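Toxin PAU_02230 (Photorhabdus asymbiotica subsp. asymbiotica ATCC 43949, PDB 6HV6) is a bacterial toxin whose modelled part folds into an alpha/beta domain, with helices packed around a six-stranded antiparallel sheet. Local coordinates at residues Y305-P310 / K329-Y334; Q171-S176 / V183-Q188; A325-K330 / D339-H344; S281-V284 / H289-L292. The protein carries 1 engineered substitution. One frame throughout, in Å; residues are numbered along the deposited sequence.

In the fold
All four contacts belong to one alpha/beta domain built on a six-stranded antiparallel sheet. Interaction 4 pairs strands 280-286 and 289-296. Interactions 1 and 3, centres about 7 Å apart, join helix 320-334 to strand 304-309 and to segment 339-344 at one edge. Interaction 2 lies at the other edge, its centre about 10 Å from that of interaction 1; there Ser176 O and OG accept hydrogen bonds from Lys329 NZ and Lys330 NZ. Interactions 1 and 4 meet through Asp309 OD1 and His289 NE2, 2.7 Å apart. Probable crystallisation-liquor molecules lie nearby: 1,2-ethanediol about 4 Å from the Tyr334 side chain and also about 4 Å from that of His289, and 4-(2-hydroxyethyl)-1-piperazine ethanesulfonic acid about 3 Å from that of Thr290.

Interaction 1 of 4, residues Y305-P310 / K329-Y334; sequences YVFYDP and KKMQQY
Asp309 and Tyr334 meet where helix 320-334 lies along strand 304-309 of the central antiparallel sheet, an alpha/beta layer packing with the axes of the short segments 12.0 Å apart and 20° from parallel. The compact part lies between the layers. Phe307, whose CG is anti to its backbone N (chi1 172°), reaches from the strand toward the helix, its CZ 4.0 Å from Met331 CE. Its ring edge meets the aliphatic start of Lys330, Phe307 CE2 lying 4.1 Å from Lys330 CG. Trp173, from helix 144-176, also packs on Phe307 and Lys330.

The helix's outer side, with the exposed Lys329, Gln332 and Gln333, takes no part in the strand contact. Lys330 leads from one zone to the other: its chain bends away from Phe307, and NZ donates to Gln333 OE1 at 3.1 Å and to Ser176 OG. Tyr334 remains partly exposed, yet its hydroxyl is gripped by Asp309 and by Asn311. Asp309 OD1 is hydrogen-bonded to His289 NE2 and to the backbone N of Asn311, so both oxygens are held and rotation is restrained. Tyr334 OH donates to the syn lone pair of Asp309 OD2 at 2.5 Å, with OD2 in the tyrosine ring plane.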
loop_
_atom_site.group_PDB
_atom_site.type_symbol
_atom_site.label_atom_id
_atom_site.label_comp_id
_atom_site.label_asym_id
_atom_site.label_seq_id
_atom_site.Cartn_x
_atom_site.Cartn_y
_atom_site.Cartn_z
ATOM N N TYR A 305 14.232 4.237 -17.259
ATOM C CA TYR A 305 14.491 4.643 -15.884
ATOM C C TYR A 305 13.169 4.545 -15.131
ATOM O O TYR A 305 12.175 5.157 -15.543
ATOM C CB TYR A 305 15.056 6.064 -15.823
ATOM C CG TYR A 305 16.295 6.230 -16.694
ATOM C CD1 TYR A 305 16.185 6.574 -18.037
ATOM C CD2 TYR A 305 17.561 5.983 -16.185
ATOM C CE1 TYR A 305 17.305 6.697 -18.842
ATOM C CE2 TYR A 305 18.696 6.107 -16.987
ATOM C CZ TYR A 305 18.554 6.457 -18.313
ATOM O OH TYR A 305 19.664 6.585 -19.117
ATOM N N VAL A 306 13.148 3.770 -14.049
ATOM C CA VAL A 306 11.893 3.352 -13.414
ATOM C C VAL A 306 11.892 3.776 -11.953
ATOM O O VAL A 306 12.865 3.541 -11.231
ATOM C CB VAL A 306 11.674 1.831 -13.518
ATOM C CG1 VAL A 306 10.251 1.447 -12.989
ATOM C CG2 VAL A 306 11.885 1.335 -14.938
ATOM N N PHE A 307 10.790 4.372 -11.514
ATOM C CA PHE A 307 10.538 4.651 -10.102
ATOM C C PHE A 307 9.397 3.751 -9.652
ATOM O O PHE A 307 8.289 3.849 -10.184
ATOM C CB PHE A 307 10.186 6.129 -9.893
ATOM C CG PHE A 307 9.724 6.465 -8.489
ATOM C CD1 PHE A 307 10.324 5.876 -7.378
ATOM C CD2 PHE A 307 8.706 7.381 -8.281
ATOM C CE1 PHE A 307 9.903 6.189 -6.087
ATOM C CE2 PHE A 307 8.283 7.706 -6.993
ATOM C CZ PHE A 307 8.876 7.105 -5.899
ATOM N N TYR A 308 9.671 2.860 -8.701
ATOM C CA TYR A 308 8.656 1.982 -8.117
ATOM C C TYR A 308 8.357 2.460 -6.702
ATOM O O TYR A 308 9.222 2.380 -5.819
ATOM C CB TYR A 308 9.118 0.525 -8.090
ATOM C CG TYR A 308 8.190 -0.429 -7.329
ATOM C CD1 TYR A 308 6.810 -0.321 -7.426
ATOM C CD2 TYR A 308 8.700 -1.438 -6.529
ATOM C CE1 TYR A 308 5.961 -1.196 -6.758
ATOM C CE2 TYR A 308 7.848 -2.313 -5.848
ATOM C CZ TYR A 308 6.496 -2.180 -5.971
ATOM O OH TYR A 308 5.670 -3.039 -5.299
ATOM N N ASP A 309 7.146 2.984 -6.494
ATOM C CA ASP A 309 6.651 3.260 -5.147
ATOM C C ASP A 309 5.614 2.208 -4.804
ATOM O O ASP A 309 4.511 2.229 -5.374
ATOM C CB ASP A 309 6.040 4.656 -5.047
ATOM C CG ASP A 309 5.579 5.011 -3.630
ATOM O OD1 ASP A 309 5.531 4.135 -2.752
ATOM O OD2 ASP A 309 5.281 6.199 -3.395
ATOM N N PRO A 310 5.921 1.276 -3.896
ATOM C CA PRO A 310 4.938 0.244 -3.512
ATOM C C PRO A 310 3.566 0.770 -3.142
ATOM O O PRO A 310 2.589 0.029 -3.277
ATOM C CB PRO A 310 5.615 -0.424 -2.310
ATOM C CG PRO A 310 7.085 -0.353 -2.660
ATOM C CD PRO A 310 7.237 1.038 -3.270
ATOM N N LYS A 329 9.380 15.356 -6.875
ATOM C CA LYS A 329 8.035 15.870 -6.636
ATOM C C LYS A 329 7.263 14.957 -5.685
ATOM O O LYS A 329 6.532 15.432 -4.807
ATOM C CB LYS A 329 7.303 16.020 -7.970
ATOM C CG LYS A 329 5.889 16.545 -7.865
ATOM C CD LYS A 329 5.327 16.863 -9.245
ATOM C CE LYS A 329 5.023 15.602 -10.056
ATOM N NZ LYS A 329 4.598 15.947 -11.455
ATOM N N LYS A 330 7.436 13.640 -5.825
ATOM C CA LYS A 330 6.723 12.718 -4.947
ATOM C C LYS A 330 7.280 12.739 -3.525
ATOM O O LYS A 330 6.528 12.543 -2.564
ATOM C CB LYS A 330 6.774 11.303 -5.535
ATOM C CG LYS A 330 5.992 11.154 -6.855
ATOM C CD LYS A 330 4.486 11.431 -6.665
ATOM C CE LYS A 330 4.015 12.645 -7.439
ATOM N NZ LYS A 330 2.518 12.758 -7.437
ATOM N N MET A 331 8.582 12.962 -3.353
ATOM C CA MET A 331 9.105 13.064 -1.995
ATOM C C MET A 331 8.552 14.301 -1.293
ATOM O O MET A 331 8.190 14.252 -0.110
ATOM C CB MET A 331 10.635 13.084 -2.019
ATOM C CG MET A 331 11.281 11.775 -2.532
ATOM S SD MET A 331 10.715 10.228 -1.737
ATOM C CE MET A 331 9.458 9.645 -2.862
ATOM N N GLN A 332 8.464 15.416 -2.010
ATOM C CA GLN A 332 7.861 16.604 -1.416
ATOM C C GLN A 332 6.389 16.386 -1.111
ATOM O O GLN A 332 5.892 16.871 -0.091
ATOM C CB GLN A 332 8.083 17.792 -2.343
ATOM C CG GLN A 332 9.565 17.959 -2.649
ATOM C CD GLN A 332 9.882 19.228 -3.396
ATOM O OE1 GLN A 332 9.100 19.686 -4.228
ATOM N NE2 GLN A 332 11.038 19.814 -3.095
ATOM N N GLN A 333 5.690 15.619 -1.952
ATOM C CA GLN A 333 4.295 15.281 -1.679
ATOM C C GLN A 333 4.164 14.456 -0.401
ATOM O O GLN A 333 3.223 14.642 0.373
ATOM C CB GLN A 333 3.709 14.523 -2.874
ATOM C CG GLN A 333 2.208 14.285 -2.805
ATOM C CD GLN A 333 1.682 13.453 -3.975
ATOM O OE1 GLN A 333 2.264 12.430 -4.347
ATOM N NE2 GLN A 333 0.579 13.899 -4.564
ATOM N N TYR A 334 5.086 13.517 -0.171
ATOM C CA TYR A 334 5.137 12.829 1.115
ATOM C C TYR A 334 5.580 13.743 2.250
ATOM O O TYR A 334 5.443 13.366 3.418
ATOM C CB TYR A 334 6.120 11.665 1.072
ATOM C CG TYR A 334 5.619 10.377 0.488
ATOM C CD1 TYR A 334 4.539 9.698 1.052
ATOM C CD2 TYR A 334 6.262 9.803 -0.600
ATOM C CE1 TYR A 334 4.102 8.479 0.527
ATOM C CE2 TYR A 334 5.836 8.585 -1.131
ATOM C CZ TYR A 334 4.753 7.932 -0.568
ATOM O OH TYR A 334 4.327 6.723 -1.099
#

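Interaction 2 of 4, residues Q171-S176 / V183-Q188; sequences QSWKKS and VVLTPQ
Lys174 lays the first three carbons of its side chain, CB to CD, across Val183, and reading the chain outward from the backbone traces most of this contact. CB touches two strand residues, 3.9 Å from Val183 CG1 and 4.1 Å from Leu185 CD2. CG, set anti to the backbone N (chi1 172°), comes within 3.8 Å of Val183 CG1 and touches Val183 CB as well. CD still skims the valine at CB. Beyond it the extended chain carries NZ past the apolar patch to a water, to which it gives a weak hydrogen bond of 3.5 Å. The same water accepts a firmer bond from Val183 N, at 3.1 Å, so the ammonium is linked, though weakly, to the strand backbone through this water.

The fold behind this is a helix laid against a sheet edge: strand 182-185, one of the two outermost strands of the six-stranded antiparallel sheet, runs back along the last turns of helix 144-176. The axes of the short segments are 168° apart in direction, nearly antiparallel.

Trp173 fills the inner, buried side. Its indole meets Val183 edge-on, CZ3 lying 3.9 Å from CG1, while Leu185 CD2 approaches obliquely at 4.0 Å from CE3. Leu185 divides its two methyl groups: CD2 goes to Trp173 and Lys174, whereas CD1 reaches back to the backbone N and CA of Gln171. Tyr312 stacks on the indole and Phe326 meets it edge-to-face, placing the tryptophan between the sheet and helix 320-334. Ser176, one turn on, donates from OG to the carbonyl oxygen of Trp173.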
loop_
_atom_site.group_PDB
_atom_site.type_symbol
_atom_site.label_atom_id
_atom_site.label_comp_id
_atom_site.label_asym_id
_atom_site.label_seq_id
_atom_site.Cartn_x
_atom_site.Cartn_y
_atom_site.Cartn_z
ATOM N N GLN A 171 -4.792 6.770 -9.538
ATOM C CA GLN A 171 -4.979 7.399 -10.843
ATOM C C GLN A 171 -4.395 8.806 -10.871
ATOM O O GLN A 171 -3.790 9.219 -11.866
ATOM C CB GLN A 171 -6.460 7.434 -11.211
ATOM C CG GLN A 171 -6.915 6.198 -11.938
ATOM C CD GLN A 171 -8.162 6.444 -12.757
ATOM O OE1 GLN A 171 -8.884 7.418 -12.531
ATOM N NE2 GLN A 171 -8.419 5.565 -13.723
ATOM N N SER A 172 -4.563 9.554 -9.784
ATOM C CA SER A 172 -3.957 10.876 -9.701
ATOM C C SER A 172 -2.430 10.790 -9.745
ATOM O O SER A 172 -1.765 11.631 -10.365
ATOM C CB SER A 172 -4.433 11.562 -8.424
ATOM O OG SER A 172 -3.593 12.653 -8.109
ATOM N N TRP A 173 -1.856 9.789 -9.079
ATOM C CA TRP A 173 -0.415 9.580 -9.137
ATOM C C TRP A 173 0.030 9.323 -10.568
ATOM O O TRP A 173 1.031 9.886 -11.036
ATOM C CB TRP A 173 -0.047 8.404 -8.242
ATOM C CG TRP A 173 1.426 8.172 -7.962
ATOM C CD1 TRP A 173 2.155 8.715 -6.946
ATOM C CD2 TRP A 173 2.304 7.255 -8.643
ATOM N NE1 TRP A 173 3.447 8.207 -6.962
ATOM C CE2 TRP A 173 3.559 7.316 -7.998
ATOM C CE3 TRP A 173 2.151 6.398 -9.742
ATOM C CZ2 TRP A 173 4.663 6.550 -8.419
ATOM C CZ3 TRP A 173 3.244 5.635 -10.155
ATOM C CH2 TRP A 173 4.483 5.722 -9.495
ATOM N N LYS A 174 -0.702 8.459 -11.276
ATOM C CA LYS A 174 -0.389 8.193 -12.678
ATOM C C LYS A 174 -0.445 9.474 -13.504
ATOM O O LYS A 174 0.456 9.752 -14.303
ATOM C CB LYS A 174 -1.348 7.141 -13.235
ATOM C CG LYS A 174 -1.226 6.925 -14.729
ATOM C CD LYS A 174 -2.016 5.700 -15.177
ATOM C CE LYS A 174 -1.852 5.476 -16.676
ATOM N NZ LYS A 174 -2.210 4.083 -17.076
ATOM N N LYS A 175 -1.504 10.271 -13.322
ATOM C CA LYS A 175 -1.617 11.523 -14.068
ATOM C C LYS A 175 -0.478 12.474 -13.743
ATOM O O LYS A 175 -0.021 13.217 -14.620
ATOM C CB LYS A 175 -2.968 12.185 -13.789
ATOM C CG LYS A 175 -4.118 11.501 -14.514
ATOM C CD LYS A 175 -5.488 11.917 -13.992
ATOM C CE LYS A 175 -6.576 11.027 -14.590
ATOM N NZ LYS A 175 -7.927 11.306 -14.039
ATOM N N SER A 176 0.019 12.446 -12.507
ATOM C CA SER A 176 1.104 13.344 -12.134
ATOM C C SER A 176 2.436 12.958 -12.770
ATOM O O SER A 176 3.385 13.746 -12.701
ATOM C CB SER A 176 1.251 13.378 -10.615
ATOM O OG SER A 176 1.896 12.209 -10.149
ATOM N N VAL A 183 2.969 3.804 -17.074
ATOM C CA VAL A 183 2.739 3.711 -15.637
ATOM C C VAL A 183 1.936 2.442 -15.385
ATOM O O VAL A 183 0.945 2.183 -16.077
ATOM C CB VAL A 183 2.009 4.949 -15.078
ATOM C CG1 VAL A 183 1.656 4.744 -13.595
ATOM C CG2 VAL A 183 2.864 6.211 -15.266
ATOM N N VAL A 184 2.394 1.626 -14.439
ATOM C CA VAL A 184 1.682 0.424 -14.020
ATOM C C VAL A 184 1.282 0.623 -12.564
ATOM O O VAL A 184 2.148 0.762 -11.696
ATOM C CB VAL A 184 2.536 -0.843 -14.207
ATOM C CG1 VAL A 184 1.792 -2.061 -13.702
ATOM C CG2 VAL A 184 2.874 -1.035 -15.679
ATOM N N LEU A 185 -0.020 0.672 -12.301
ATOM C CA LEU A 185 -0.517 0.915 -10.954
ATOM C C LEU A 185 -0.665 -0.401 -10.188
ATOM O O LEU A 185 -1.317 -1.336 -10.666
ATOM C CB LEU A 185 -1.856 1.641 -11.016
ATOM C CG LEU A 185 -1.764 3.046 -11.615
ATOM C CD1 LEU A 185 -3.115 3.714 -11.545
ATOM C CD2 LEU A 185 -0.717 3.873 -10.875
ATOM N N THR A 186 -0.073 -0.461 -8.988
ATOM C CA THR A 186 -0.244 -1.604 -8.078
ATOM C C THR A 186 -0.202 -1.084 -6.642
ATOM O O THR A 186 0.762 -1.307 -5.908
ATOM C CB THR A 186 0.841 -2.666 -8.294
ATOM O OG1 THR A 186 2.131 -2.071 -8.109
ATOM C CG2 THR A 186 0.767 -3.289 -9.668
ATOM N N PRO A 187 -1.234 -0.346 -6.226
ATOM C CA PRO A 187 -1.207 0.287 -4.894
ATOM C C PRO A 187 -1.320 -0.773 -3.809
ATOM O O PRO A 187 -2.303 -1.519 -3.764
ATOM C CB PRO A 187 -2.442 1.208 -4.911
ATOM C CG PRO A 187 -2.891 1.271 -6.337
ATOM C CD PRO A 187 -2.446 -0.006 -6.986
ATOM N N GLN A 188 -0.322 -0.845 -2.919
ATOM C CA GLN A 188 -0.314 -1.991 -1.997
ATOM C C GLN A 188 -1.466 -1.918 -1.001
ATOM O O GLN A 188 -1.928 -2.960 -0.517
ATOM C CB GLN A 188 1.020 -2.119 -1.253
ATOM C CG GLN A 188 1.329 -0.958 -0.317
ATOM C CD GLN A 188 2.496 -1.231 0.632
ATOM O OE1 GLN A 188 2.934 -2.374 0.791
ATOM N NE2 GLN A 188 2.986 -0.181 1.286
HETATM O O HOH W 1 0.597 3.800 -19.121
#

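Interaction 3 of 4, residues A325-K330 / D339-H344; sequences AFFQKK and DSVSFH. With EDO (1,2-ethanediol), chain E.
Phe327 carries the largest buried share of this contact, and its ring is met by two residues from the far segment, Phe343 and Val341. With CG anti to the backbone N (chi1 170°), the Phe327 side chain projects from the helix toward the incoming strand, and its outer atoms do the touching. Phe327 CE2 lies 3.7 Å from Phe343 CZ, and Phe327 CZ comes within 3.8 Å of Phe343 CE1. The two side chains arrive from opposite directions. Their centroids are 5.7 Å apart and their planes 53° from each other, an oblique pairing. Phe327 CE2 lies at the edge of the Phe343 ring, in its plane.

Val341 makes the smaller addition. Its CG1, anti to the backbone N, reaches the edge of the Phe327 ring, 4.0 Å from CZ, so a methyl and an aromatic rim close on the same end of one phenyl group. The contact across the segments is wholly apolar. Polar groups of 339-344 are occupied away from Phe327: Ser342 OG and His344 NE2 share a hydrogen bond of 2.7 Å, and Asp339 OD2 accepts one of 2.9 Å from O1 of a 1,2-ethanediol that probably came from the crystallisation liquor.

Phe327 also meets Phe307 of strand 304-309 edge-to-face and touches Leu267, while Val341 packs on Val284. Helix 320-334 is thereby joined both to an inner strand of the sheet and to edge strand 342-346 and the residue just before it; this edge strand pairs with strand 280-286.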
loop_
_atom_site.group_PDB
_atom_site.type_symbol
_atom_site.label_atom_id
_atom_site.label_comp_id
_atom_site.label_asym_id
_atom_site.label_seq_id
_atom_site.Cartn_x
_atom_site.Cartn_y
_atom_site.Cartn_z
ATOM N N ALA A 325 13.038 14.087 -11.600
ATOM C CA ALA A 325 12.140 15.197 -11.296
ATOM C C ALA A 325 10.835 14.679 -10.698
ATOM O O ALA A 325 10.324 15.232 -9.717
ATOM C CB ALA A 325 11.872 16.025 -12.551
ATOM N N PHE A 326 10.308 13.594 -11.259
ATOM C CA PHE A 326 9.081 13.005 -10.734
ATOM C C PHE A 326 9.294 12.487 -9.316
ATOM O O PHE A 326 8.489 12.748 -8.419
ATOM C CB PHE A 326 8.618 11.886 -11.662
ATOM C CG PHE A 326 7.387 11.193 -11.193
ATOM C CD1 PHE A 326 6.177 11.867 -11.138
ATOM C CD2 PHE A 326 7.437 9.868 -10.800
ATOM C CE1 PHE A 326 5.037 11.230 -10.701
ATOM C CE2 PHE A 326 6.288 9.218 -10.356
ATOM C CZ PHE A 326 5.091 9.902 -10.315
ATOM N N PHE A 327 10.388 11.757 -9.098
ATOM C CA PHE A 327 10.696 11.243 -7.765
ATOM C C PHE A 327 10.803 12.378 -6.749
ATOM O O PHE A 327 10.278 12.277 -5.632
ATOM C CB PHE A 327 11.992 10.422 -7.817
ATOM C CG PHE A 327 12.532 10.032 -6.465
ATOM C CD1 PHE A 327 12.129 8.849 -5.854
ATOM C CD2 PHE A 327 13.458 10.840 -5.814
ATOM C CE1 PHE A 327 12.621 8.491 -4.606
ATOM C CE2 PHE A 327 13.957 10.487 -4.566
ATOM C CZ PHE A 327 13.538 9.306 -3.962
ATOM N N GLN A 328 11.469 13.473 -7.114
ATOM C CA GLN A 328 11.589 14.579 -6.167
ATOM C C GLN A 328 10.228 15.196 -5.859
ATOM O O GLN A 328 9.940 15.533 -4.705
ATOM C CB GLN A 328 12.547 15.648 -6.694
ATOM C CG GLN A 328 12.649 16.845 -5.748
ATOM C CD GLN A 328 13.660 17.882 -6.194
ATOM O OE1 GLN A 328 13.803 18.154 -7.386
ATOM N NE2 GLN A 328 14.371 18.466 -5.234
ATOM N N LYS A 329 9.380 15.356 -6.875
ATOM C CA LYS A 329 8.035 15.870 -6.636
ATOM C C LYS A 329 7.263 14.957 -5.685
ATOM O O LYS A 329 6.532 15.432 -4.807
ATOM C CB LYS A 329 7.303 16.020 -7.970
ATOM C CG LYS A 329 5.889 16.545 -7.865
ATOM C CD LYS A 329 5.327 16.863 -9.245
ATOM C CE LYS A 329 5.023 15.602 -10.056
ATOM N NZ LYS A 329 4.598 15.947 -11.455
ATOM N N LYS A 330 7.436 13.640 -5.825
ATOM C CA LYS A 330 6.723 12.718 -4.947
ATOM C C LYS A 330 7.280 12.739 -3.525
ATOM O O LYS A 330 6.528 12.543 -2.564
ATOM C CB LYS A 330 6.774 11.303 -5.535
ATOM C CG LYS A 330 5.992 11.154 -6.855
ATOM C CD LYS A 330 4.486 11.431 -6.665
ATOM C CE LYS A 330 4.015 12.645 -7.439
ATOM N NZ LYS A 330 2.518 12.758 -7.437
ATOM N N ASP A 339 17.132 14.800 4.271
ATOM C CA ASP A 339 18.052 13.942 5.006
ATOM C C ASP A 339 17.412 12.640 5.465
ATOM O O ASP A 339 18.119 11.787 6.007
ATOM C CB ASP A 339 18.609 14.677 6.225
ATOM C CG ASP A 339 17.517 15.232 7.113
ATOM O OD1 ASP A 339 16.746 16.098 6.652
ATOM O OD2 ASP A 339 17.412 14.790 8.269
ATOM N N SER A 340 16.105 12.481 5.301
ATOM C CA SER A 340 15.452 11.252 5.707
ATOM C C SER A 340 15.341 10.262 4.565
ATOM O O SER A 340 14.928 9.126 4.797
ATOM C CB SER A 340 14.062 11.536 6.281
ATOM O OG SER A 340 13.101 11.744 5.259
ATOM N N VAL A 341 15.716 10.661 3.352
ATOM C CA VAL A 341 15.614 9.825 2.161
ATOM C C VAL A 341 17.028 9.445 1.735
ATOM O O VAL A 341 17.872 10.323 1.521
ATOM C CB VAL A 341 14.866 10.548 1.030
ATOM C CG1 VAL A 341 14.810 9.663 -0.223
ATOM C CG2 VAL A 341 13.461 10.946 1.486
ATOM N N SER A 342 17.297 8.145 1.612
ATOM C CA SER A 342 18.659 7.691 1.332
ATOM C C SER A 342 18.624 6.595 0.279
ATOM O O SER A 342 17.594 5.957 0.048
ATOM C CB SER A 342 19.386 7.188 2.594
ATOM O OG SER A 342 18.690 6.116 3.220
ATOM N N PHE A 343 19.776 6.383 -0.352
ATOM C CA PHE A 343 19.879 5.574 -1.555
ATOM C C PHE A 343 20.885 4.461 -1.328
ATOM O O PHE A 343 21.998 4.714 -0.861
ATOM C CB PHE A 343 20.276 6.445 -2.747
ATOM C CG PHE A 343 19.272 7.519 -3.043
ATOM C CD1 PHE A 343 18.160 7.245 -3.812
ATOM C CD2 PHE A 343 19.412 8.782 -2.501
ATOM C CE1 PHE A 343 17.221 8.223 -4.068
ATOM C CE2 PHE A 343 18.477 9.766 -2.751
ATOM C CZ PHE A 343 17.381 9.488 -3.534
ATOM N N HIS A 344 20.494 3.238 -1.673
ATOM C CA HIS A 344 21.288 2.069 -1.326
ATOM C C HIS A 344 21.346 1.120 -2.514
ATOM O O HIS A 344 20.316 0.577 -2.926
ATOM C CB HIS A 344 20.699 1.390 -0.091
ATOM C CG HIS A 344 20.588 2.307 1.087
ATOM N ND1 HIS A 344 21.538 2.362 2.084
ATOM C CD2 HIS A 344 19.649 3.228 1.412
ATOM C CE1 HIS A 344 21.180 3.262 2.983
ATOM N NE2 HIS A 344 20.036 3.802 2.599
HETATM C C1 EDO E . 18.682 12.597 10.208
HETATM O O1 EDO E . 19.597 13.091 9.228
HETATM C C2 EDO E . 18.961 13.279 11.543
HETATM O O2 EDO E . 17.878 12.994 12.436
#

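Interaction 4 of 4, residues S281-V284 / H289-L292; sequences SVRV and HTML
Val284 and Met291 form an antiparallel hydrogen-bonded pair, each giving its N-H to the other's carbonyl. Val284 N reaches Met291 O at 2.8 Å, nearly straight with an angle of 172° at the hydrogen. The return bond, Met291 N to Val284 O, is equally short at 2.8 Å. Weaker CA-H...O contacts flank these two: Thr290 CA approaches Val284 O at 3.3 Å, and Leu292 CA approaches Val282 O at 3.5 Å. Arg283 and Leu292 are the neighbouring non-hydrogen-bonded pair.

The two strands, 280-286 and 289-296, are consecutive and form a beta hairpin, which lies between strand 304-309 and edge strand 342-346 of the six-stranded sheet; the short segments run 162° apart.

Apolar contacts fall on both faces. On the face of Val284 and Met291, the methionine chain bends at its last torsion (chi3 -75°) and brings CE to 3.9 Å from Val284 CG1, with Phe307 and Val341 nearby. On the face of Arg283 and Leu292, the aliphatic part of the arginine crosses Thr290, Arg283 CG lying 3.5 Å from Thr290 CG2. Leu292 CD1 extends back along the partner strand to Ser281 CB at 3.8 Å.

The polar ends turn to other partners. Arg283 pairs with Asp285 through NE and with Asn253 through NH1, and Ser281 OG bonds to Ser294 and Gln211. Thr290 OG1 hydrogen-bonds to O3S of a 4-(2-hydroxyethyl)-1-piperazine ethanesulfonic acid molecule.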
loop_
_atom_site.group_PDB
_atom_site.type_symbol
_atom_site.label_atom_id
_atom_site.label_comp_id
_atom_site.label_asym_id
_atom_site.label_seq_id
_atom_site.Cartn_x
_atom_site.Cartn_y
_atom_site.Cartn_z
ATOM N N SER A 281 19.735 -1.335 -9.773
ATOM C CA SER A 281 18.618 -0.895 -8.957
ATOM C C SER A 281 19.155 -0.341 -7.651
ATOM O O SER A 281 20.184 -0.792 -7.135
ATOM C CB SER A 281 17.635 -2.035 -8.680
ATOM O OG SER A 281 17.089 -2.540 -9.882
ATOM N N VAL A 282 18.445 0.653 -7.133
ATOM C CA VAL A 282 18.812 1.345 -5.914
ATOM C C VAL A 282 17.599 1.311 -4.993
ATOM O O VAL A 282 16.506 1.740 -5.382
ATOM C CB VAL A 282 19.251 2.791 -6.196
ATOM C CG1 VAL A 282 19.454 3.540 -4.909
ATOM C CG2 VAL A 282 20.539 2.811 -7.040
ATOM N N ARG A 283 17.783 0.789 -3.789
ATOM C CA ARG A 283 16.730 0.827 -2.793
ATOM C C ARG A 283 16.676 2.226 -2.183
ATOM O O ARG A 283 17.716 2.815 -1.862
ATOM C CB ARG A 283 16.974 -0.230 -1.713
ATOM C CG ARG A 283 15.846 -0.331 -0.673
ATOM C CD ARG A 283 16.199 -1.287 0.463
ATOM N NE ARG A 283 17.093 -0.644 1.415
ATOM C CZ ARG A 283 18.344 -1.009 1.659
ATOM N NH1 ARG A 283 18.881 -2.051 1.035
ATOM N NH2 ARG A 283 19.058 -0.329 2.545
ATOM N N VAL A 284 15.470 2.762 -2.036
ATOM C CA VAL A 284 15.249 4.077 -1.432
ATOM C C VAL A 284 14.654 3.873 -0.045
ATOM O O VAL A 284 13.536 3.370 0.083
ATOM C CB VAL A 284 14.325 4.960 -2.287
ATOM C CG1 VAL A 284 14.197 6.370 -1.657
ATOM C CG2 VAL A 284 14.869 5.091 -3.704
ATOM N N HIS A 289 9.104 3.716 5.114
ATOM C CA HIS A 289 8.744 3.387 3.742
ATOM C C HIS A 289 9.990 2.961 2.987
ATOM O O HIS A 289 11.107 3.359 3.326
ATOM C CB HIS A 289 8.073 4.579 3.037
ATOM C CG HIS A 289 7.363 4.212 1.767
ATOM N ND1 HIS A 289 6.688 3.016 1.607
ATOM C CD2 HIS A 289 7.191 4.899 0.611
ATOM C CE1 HIS A 289 6.158 2.972 0.394
ATOM N NE2 HIS A 289 6.442 4.105 -0.227
ATOM N N THR A 290 9.788 2.139 1.964
ATOM C CA THR A 290 10.866 1.737 1.079
ATOM C C THR A 290 10.375 1.869 -0.349
ATOM O O THR A 290 9.219 1.558 -0.645
ATOM C CB THR A 290 11.314 0.293 1.339
ATOM O OG1 THR A 290 11.664 0.134 2.713
ATOM C CG2 THR A 290 12.518 -0.082 0.441
ATOM N N MET A 291 11.249 2.341 -1.228
ATOM C CA MET A 291 10.894 2.475 -2.628
ATOM C C MET A 291 12.093 1.997 -3.444
ATOM O O MET A 291 13.084 1.500 -2.903
ATOM C CB MET A 291 10.485 3.920 -2.938
ATOM C CG MET A 291 9.196 4.390 -2.209
ATOM S SD MET A 291 9.139 6.186 -2.136
ATOM C CE MET A 291 10.356 6.486 -0.860
ATOM N N LEU A 292 12.022 2.175 -4.755
ATOM C CA LEU A 292 13.037 1.596 -5.617
ATOM C C LEU A 292 13.169 2.453 -6.861
ATOM O O LEU A 292 12.159 2.909 -7.408
ATOM C CB LEU A 292 12.650 0.159 -5.999
ATOM C CG LEU A 292 13.534 -0.527 -7.034
ATOM C CD1 LEU A 292 14.757 -1.065 -6.335
ATOM C CD2 LEU A 292 12.729 -1.635 -7.724
#